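Local coordinates for protein LURP-one-related 15 (Arabidopsis thaliana, PDB 1ZXU) that is of unknown function but might be related to the phospholipid scramblases and tubby-like membrane-tethered transcription factors, at residues Val168-Lys174 with Asn186-Tyr192. Sequence-based numbering, arbitrary orientation.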
loop_
_atom_site.group_PDB
_atom_site.type_symbol
_atom_site.label_atom_id
_atom_site.label_comp_id
_atom_site.label_asym_id
_atom_site.label_seq_id
_atom_site.Cartn_x
_atom_site.Cartn_y
_atom_site.Cartn_z
ATOM N N VAL A 168 7.675 0.261 10.180
ATOM C CA VAL A 168 7.619 1.345 9.205
ATOM C C VAL A 168 6.228 2.002 9.101
ATOM O O VAL A 168 6.129 3.112 8.601
ATOM C CB VAL A 168 8.122 0.921 7.794
ATOM C CG1 VAL A 168 9.624 0.471 7.876
ATOM C CG2 VAL A 168 7.302 -0.169 7.250
ATOM N N ALA A 169 5.208 1.289 9.558
ATOM C CA ALA A 169 3.846 1.837 9.598
ATOM C C ALA A 169 2.997 1.113 10.602
ATOM O O ALA A 169 3.200 -0.083 10.843
ATOM C CB ALA A 169 3.170 1.763 8.222
ATOM N N GLN A 170 2.040 1.836 11.142
ATOM C CA GLN A 170 1.186 1.260 12.182
ATOM C C GLN A 170 -0.272 1.741 12.063
ATOM O O GLN A 170 -0.505 2.938 12.019
ATOM C CB GLN A 170 1.773 1.741 13.529
ATOM C CG GLN A 170 0.890 1.586 14.742
ATOM C CD GLN A 170 1.117 0.272 15.385
ATOM O OE1 GLN A 170 2.213 0.032 15.892
ATOM N NE2 GLN A 170 0.110 -0.627 15.333
HETATM N N MSE A 171 -1.205 0.801 12.046
HETATM C CA MSE A 171 -2.613 1.112 12.067
HETATM C C MSE A 171 -3.125 1.410 13.485
HETATM O O MSE A 171 -2.613 0.838 14.472
HETATM C CB MSE A 171 -3.368 -0.091 11.470
HETATM C CG MSE A 171 -4.799 0.225 11.104
HETATM SE SE MSE A 171 -5.453 -1.323 10.154
HETATM C CE MSE A 171 -4.639 -0.930 8.422
ATOM N N HIS A 172 -4.091 2.339 13.579
ATOM C CA HIS A 172 -4.749 2.706 14.871
ATOM C C HIS A 172 -6.235 2.775 14.631
ATOM O O HIS A 172 -6.654 3.289 13.605
ATOM C CB HIS A 172 -4.384 4.131 15.329
ATOM C CG HIS A 172 -2.954 4.479 15.187
ATOM N ND1 HIS A 172 -2.466 5.191 14.110
ATOM C CD2 HIS A 172 -1.897 4.244 16.006
ATOM C CE1 HIS A 172 -1.164 5.354 14.263
ATOM N NE2 HIS A 172 -0.793 4.790 15.401
ATOM N N ARG A 173 -7.024 2.278 15.580
ATOM C CA ARG A 173 -8.481 2.342 15.466
ATOM C C ARG A 173 -8.914 3.723 15.852
ATOM O O ARG A 173 -8.371 4.281 16.804
ATOM C CB ARG A 173 -9.165 1.321 16.404
ATOM C CG ARG A 173 -10.674 1.312 16.193
ATOM C CD ARG A 173 -11.323 0.005 16.622
ATOM N NE ARG A 173 -11.305 -0.153 18.064
ATOM C CZ ARG A 173 -12.259 0.276 18.893
ATOM N NH1 ARG A 173 -13.333 0.921 18.431
ATOM N NH2 ARG A 173 -12.130 0.076 20.202
ATOM N N LYS A 174 -9.887 4.270 15.109
ATOM C CA LYS A 174 -10.583 5.527 15.434
ATOM C C LYS A 174 -12.010 5.230 15.923
ATOM O O LYS A 174 -12.618 4.192 15.601
ATOM C CB LYS A 174 -10.651 6.469 14.216
ATOM C CG LYS A 174 -9.298 6.982 13.677
ATOM C CD LYS A 174 -8.805 8.235 14.393
ATOM C CE LYS A 174 -7.820 7.911 15.509
ATOM N NZ LYS A 174 -6.445 7.704 14.955
ATOM N N ASN A 186 -12.899 3.485 10.138
ATOM C CA ASN A 186 -12.578 3.767 11.531
ATOM C C ASN A 186 -11.115 3.503 11.893
ATOM O O ASN A 186 -10.833 2.883 12.920
ATOM C CB ASN A 186 -13.519 2.971 12.449
ATOM C CG ASN A 186 -13.234 1.488 12.444
ATOM O OD1 ASN A 186 -12.714 0.910 11.460
ATOM N ND2 ASN A 186 -13.590 0.829 13.546
ATOM N N PHE A 187 -10.185 3.915 11.042
ATOM C CA PHE A 187 -8.801 3.771 11.421
ATOM C C PHE A 187 -7.950 4.770 10.670
ATOM O O PHE A 187 -8.394 5.376 9.676
ATOM C CB PHE A 187 -8.333 2.367 11.077
ATOM C CG PHE A 187 -8.198 2.115 9.579
ATOM C CD1 PHE A 187 -6.997 2.398 8.907
ATOM C CD2 PHE A 187 -9.252 1.534 8.869
ATOM C CE1 PHE A 187 -6.876 2.139 7.512
ATOM C CE2 PHE A 187 -9.142 1.260 7.508
ATOM C CZ PHE A 187 -7.972 1.560 6.811
ATOM N N SER A 188 -6.721 4.941 11.156
ATOM C CA SER A 188 -5.712 5.611 10.331
ATOM C C SER A 188 -4.468 4.791 10.337
ATOM O O SER A 188 -4.344 3.863 11.140
ATOM C CB SER A 188 -5.403 7.010 10.821
ATOM O OG SER A 188 -4.879 6.968 12.133
ATOM N N VAL A 189 -3.588 5.056 9.362
ATOM C CA VAL A 189 -2.322 4.343 9.351
ATOM C C VAL A 189 -1.215 5.415 9.453
ATOM O O VAL A 189 -1.125 6.282 8.624
ATOM C CB VAL A 189 -2.109 3.538 8.063
ATOM C CG1 VAL A 189 -0.722 2.877 8.042
ATOM C CG2 VAL A 189 -3.129 2.421 7.940
ATOM N N THR A 190 -0.391 5.322 10.492
ATOM C CA THR A 190 0.811 6.200 10.610
ATOM C C THR A 190 1.928 5.640 9.782
ATOM O O THR A 190 2.315 4.468 9.954
ATOM C CB THR A 190 1.273 6.336 12.066
ATOM O OG1 THR A 190 0.184 6.851 12.849
ATOM C CG2 THR A 190 2.516 7.270 12.126
ATOM N N VAL A 191 2.440 6.454 8.857
ATOM C CA VAL A 191 3.657 6.082 8.120
ATOM C C VAL A 191 4.808 6.856 8.769
ATOM O O VAL A 191 4.763 8.112 8.897
ATOM C CB VAL A 191 3.531 6.559 6.672
ATOM C CG1 VAL A 191 4.813 6.325 5.891
ATOM C CG2 VAL A 191 2.285 5.883 6.041
ATOM N N TYR A 192 5.832 6.139 9.169
ATOM C CA TYR A 192 6.886 6.831 9.940
ATOM C C TYR A 192 7.810 7.615 9.020
ATOM O O TYR A 192 7.816 7.437 7.799
ATOM C CB TYR A 192 7.606 5.796 10.828
ATOM C CG TYR A 192 6.659 5.410 11.963
ATOM C CD1 TYR A 192 6.432 6.322 13.038
ATOM C CD2 TYR A 192 5.944 4.217 11.948
ATOM C CE1 TYR A 192 5.560 6.009 14.059
ATOM C CE2 TYR A 192 5.059 3.886 13.019
ATOM C CZ TYR A 192 4.880 4.800 14.048
ATOM O OH TYR A 192 4.009 4.488 15.059
HETATM O O HOH W 1 4.247 1.953 16.185
HETATM O O HOH W 2 -14.209 2.049 15.921
#
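The Phe187 ring takes the selenium of Met171 (a selenomethionine) over one face, offset toward the rim, with SE 4.5 Å from the ring centroid, a Met-aromatic contact at some distance; Trp152 meets the same ring edge-to-face. Tyr192 has CG2 of Thr190 over one face, also offset toward the rim, and the backbone of Val168 and Ala169 at its edge. The His172 ring has Thr190 CB at its edge, in plane. Met171 swings CG away from its own amide nitrogen (chi1 -165°), and the chain then bends at chi3, bringing CE to CG2 of Val189, 3.7 Å away. A long, flexible, apolar chain suits this buried place between an aromatic and a branched neighbour. Tyr192 OH and Gln170 OE1 share a water, each 2.8 Å from it. A leucine in place of Tyr192 would probably leave that water without its hydroxyl partner and break the link to Gln170, with no flat ring left over the Thr190 methyl. These are the last two strands in chain order of an antiparallel barrel, consistent with the tubby-like fold, which 187-191 closes by also pairing with strand 38-43. Ala169, small enough to lie close against helix 197-211, shares a face with Met171, Phe187 and Val189. On the other face, Ser188 OG receives a weak bond from Lys174 NZ (3.3 Å), while Thr190 serves two neighbours, its hydroxyl bonding to Asp39 and its methyl meeting Tyr192. Gln170 and Thr190 form a hydrogen-bonded antiparallel pair, with Gln170 N 2.9 Å from Thr190 O.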